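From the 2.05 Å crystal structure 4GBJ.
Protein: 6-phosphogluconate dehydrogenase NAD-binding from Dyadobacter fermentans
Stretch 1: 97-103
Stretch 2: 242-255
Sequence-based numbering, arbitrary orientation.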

# COMPACT_ATOMS: atom_id res chain seq x y z
N SER B 97 -12.85 -6.28 -20.10
CA SER B 97 -13.67 -6.07 -18.92
C SER B 97 -13.02 -6.67 -17.65
O SER B 97 -12.33 -7.69 -17.72
CB SER B 97 -15.02 -6.73 -19.12
OG SER B 97 -15.67 -6.25 -20.27
N THR B 98 -13.32 -6.09 -16.50
CA THR B 98 -12.89 -6.66 -15.21
C THR B 98 -13.88 -7.75 -14.84
O THR B 98 -14.97 -7.50 -14.33
CB THR B 98 -12.81 -5.62 -14.14
OG1 THR B 98 -11.95 -4.58 -14.59
CG2 THR B 98 -12.31 -6.20 -12.83
N ILE B 99 -13.50 -8.96 -15.08
CA ILE B 99 -14.35 -10.10 -14.82
C ILE B 99 -13.56 -11.22 -14.21
O ILE B 99 -12.34 -11.17 -14.09
CB ILE B 99 -15.06 -10.58 -16.13
CG1 ILE B 99 -14.09 -11.11 -17.13
CG2 ILE B 99 -15.96 -9.48 -16.68
CD1 ILE B 99 -14.77 -11.66 -18.40
N SER B 100 -14.28 -12.22 -13.80
CA SER B 100 -13.74 -13.39 -13.18
C SER B 100 -12.86 -14.20 -14.13
O SER B 100 -13.27 -14.47 -15.26
CB SER B 100 -14.91 -14.29 -12.73
OG SER B 100 -14.49 -15.60 -12.40
N PRO B 101 -11.75 -14.77 -13.62
CA PRO B 101 -10.97 -15.75 -14.41
C PRO B 101 -11.84 -16.89 -14.94
O PRO B 101 -11.65 -17.35 -16.06
CB PRO B 101 -9.98 -16.32 -13.38
CG PRO B 101 -9.85 -15.29 -12.39
CD PRO B 101 -11.11 -14.51 -12.32
N GLU B 102 -12.78 -17.36 -14.11
CA GLU B 102 -13.69 -18.43 -14.53
C GLU B 102 -14.55 -18.02 -15.71
O GLU B 102 -14.77 -18.84 -16.61
CB GLU B 102 -14.58 -18.82 -13.37
CG GLU B 102 -15.65 -19.86 -13.68
CD GLU B 102 -16.53 -20.09 -12.46
OE1 GLU B 102 -17.46 -19.27 -12.25
OE2 GLU B 102 -16.22 -21.00 -11.66
N THR B 103 -15.09 -16.78 -15.71
CA THR B 103 -15.90 -16.33 -16.85
C THR B 103 -15.01 -16.31 -18.11
O THR B 103 -15.45 -16.72 -19.16
CB THR B 103 -16.53 -14.96 -16.58
OG1 THR B 103 -17.40 -15.08 -15.46
CG2 THR B 103 -17.35 -14.45 -17.76
N LEU B 242 -18.00 -3.88 -3.98
CA LEU B 242 -18.48 -5.14 -3.43
C LEU B 242 -18.47 -6.22 -4.50
O LEU B 242 -18.03 -7.33 -4.24
CB LEU B 242 -19.88 -4.97 -2.82
CG LEU B 242 -20.55 -6.21 -2.19
CD1 LEU B 242 -19.64 -6.88 -1.21
CD2 LEU B 242 -21.87 -5.88 -1.61
N LYS B 243 -18.95 -5.90 -5.70
CA LYS B 243 -18.94 -6.83 -6.84
C LYS B 243 -17.50 -7.33 -7.09
O LYS B 243 -17.27 -8.54 -7.16
CB LYS B 243 -19.45 -6.14 -8.10
CG LYS B 243 -19.50 -7.05 -9.37
CD LYS B 243 -19.89 -6.29 -10.66
CE LYS B 243 -18.80 -5.41 -11.26
NZ LYS B 243 -17.57 -6.18 -11.69
N ASP B 244 -16.52 -6.40 -7.06
CA ASP B 244 -15.13 -6.75 -7.33
C ASP B 244 -14.49 -7.58 -6.21
O ASP B 244 -13.83 -8.58 -6.51
CB ASP B 244 -14.26 -5.50 -7.63
CG ASP B 244 -14.30 -5.02 -9.09
OD1 ASP B 244 -14.95 -5.72 -9.95
OD2 ASP B 244 -13.62 -4.00 -9.40
N ILE B 245 -14.68 -7.22 -4.95
CA ILE B 245 -14.10 -8.02 -3.87
C ILE B 245 -14.73 -9.44 -3.84
O ILE B 245 -14.04 -10.38 -3.50
CB ILE B 245 -14.15 -7.32 -2.50
CG1 ILE B 245 -13.15 -7.89 -1.55
CG2 ILE B 245 -15.54 -7.33 -1.88
CD1 ILE B 245 -11.66 -7.63 -1.93
N ASN B 246 -16.00 -9.57 -4.15
CA ASN B 246 -16.65 -10.88 -4.23
C ASN B 246 -16.10 -11.73 -5.35
O ASN B 246 -15.98 -12.95 -5.15
CB ASN B 246 -18.15 -10.77 -4.36
CG ASN B 246 -18.85 -10.43 -3.05
OD1 ASN B 246 -18.35 -10.70 -1.96
ND2 ASN B 246 -20.01 -9.83 -3.10
N LEU B 247 -15.68 -11.11 -6.51
CA LEU B 247 -15.02 -11.88 -7.59
C LEU B 247 -13.69 -12.43 -7.05
O LEU B 247 -13.34 -13.56 -7.31
CB LEU B 247 -14.75 -11.00 -8.82
CG LEU B 247 -15.94 -10.47 -9.65
CD1 LEU B 247 -15.45 -9.69 -10.80
CD2 LEU B 247 -16.81 -11.61 -10.17
N THR B 248 -12.94 -11.61 -6.30
CA THR B 248 -11.67 -12.01 -5.70
C THR B 248 -11.88 -13.17 -4.71
O THR B 248 -11.12 -14.15 -4.73
CB THR B 248 -11.04 -10.80 -5.05
OG1 THR B 248 -10.81 -9.84 -6.08
CG2 THR B 248 -9.76 -11.14 -4.27
N LEU B 249 -12.84 -13.03 -3.82
CA LEU B 249 -13.11 -14.07 -2.84
C LEU B 249 -13.52 -15.37 -3.51
O LEU B 249 -13.07 -16.43 -3.08
CB LEU B 249 -14.17 -13.63 -1.85
CG LEU B 249 -13.69 -12.56 -0.87
CD1 LEU B 249 -14.90 -11.80 -0.25
CD2 LEU B 249 -12.81 -13.19 0.23
N GLN B 250 -14.34 -15.31 -4.58
CA GLN B 250 -14.71 -16.53 -5.30
C GLN B 250 -13.51 -17.16 -5.95
O GLN B 250 -13.36 -18.38 -5.94
CB GLN B 250 -15.77 -16.25 -6.37
CG GLN B 250 -16.35 -17.51 -7.03
CD GLN B 250 -17.09 -18.38 -6.01
OE1 GLN B 250 -18.00 -17.89 -5.32
NE2 GLN B 250 -16.73 -19.70 -5.85
N THR B 251 -12.69 -16.33 -6.61
CA THR B 251 -11.50 -16.78 -7.31
C THR B 251 -10.54 -17.46 -6.32
O THR B 251 -10.01 -18.53 -6.61
CB THR B 251 -10.85 -15.58 -8.04
OG1 THR B 251 -11.77 -15.16 -9.03
CG2 THR B 251 -9.53 -15.92 -8.67
N ALA B 252 -10.31 -16.83 -5.17
CA ALA B 252 -9.38 -17.39 -4.19
C ALA B 252 -9.96 -18.70 -3.60
O ALA B 252 -9.26 -19.70 -3.50
CB ALA B 252 -9.07 -16.35 -3.09
N SER B 253 -11.25 -18.70 -3.25
CA SER B 253 -11.90 -19.91 -2.70
C SER B 253 -11.77 -21.12 -3.64
O SER B 253 -11.45 -22.22 -3.19
CB SER B 253 -13.37 -19.64 -2.48
OG SER B 253 -13.92 -20.77 -1.84
N ASP B 254 -11.93 -20.90 -4.94
CA ASP B 254 -11.86 -21.94 -5.96
C ASP B 254 -10.48 -22.59 -6.05
O ASP B 254 -10.40 -23.71 -6.51
CB ASP B 254 -12.27 -21.39 -7.30
CG ASP B 254 -13.78 -21.16 -7.41
OD1 ASP B 254 -14.53 -21.58 -6.47
OD2 ASP B 254 -14.21 -20.47 -8.35
N VAL B 255 -9.41 -21.93 -5.57
CA VAL B 255 -8.06 -22.55 -5.54
C VAL B 255 -7.65 -22.76 -4.04
O VAL B 255 -6.46 -22.90 -3.71
CB VAL B 255 -7.05 -21.72 -6.35
CG1 VAL B 255 -7.45 -21.69 -7.81
CG2 VAL B 255 -6.86 -20.30 -5.79
O HOH W 1 -13.04 -16.87 -10.97

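Two segments of a chain can pack together without a direct hydrogen bond between them, each keeping hydrogen bonds of its own while a water links them. The contact between residues 97-103 and the largely helical stretch 242-255 in this dehydrogenase illustrates the principle: it buries a modest 292 Å².

Van der Waals packing centres on Leu247, whose CA-to-CB bond points toward stretch 1. Leu247 CD1 lies 4.1 Å from Ser100 N and 4.2 Å from both Ile99 CA and Thr98 O, so, across the contact, the methyl group meets backbone atoms; the CA-to-CB bond of Ile99 points away. CD2 of Leu247 meets Ser100 CB at 4.2 Å. One helical turn later, Thr251 OG1 approaches Pro101 CD at 3.4 Å, and at the other end Thr98 CG2 sits 3.9 Å from Asp244 OD1.

The hydrogen bonds stay within each segment. Thr251 OG1 donates to Leu247 O (2.8 Å), the familiar return of a helical threonine hydroxyl to the preceding turn. Ser100 caps the helix that begins at Pro101, its OG accepting a weak bond from Glu102 N (3.0 Å, 127°). The two hydroxyls are too far apart to bond, with Ser100 OG 4.4 Å from Thr251 OG1, but water 1 bridges them, donating to Thr251 OG1 at 2.9 Å and lying a notably short 2.4 Å from Ser100 OG.

The salt bridge, too, lies within one stretch. Lys243 NZ forms it with neighbouring Asp244 OD1 (3.2 Å), while the distance from Lys243 NZ to Thr98 O is 3.9 Å. At the opposite end, Glu102 OE2 and Asp254 OD2 come within 3.9 Å, a close approach of like charges at an exposed edge, which does not favour the contact if both carboxylates are ionised; Asp254 OD1 accepts a hydrogen bond from Gln250 NE2 (3.0 Å).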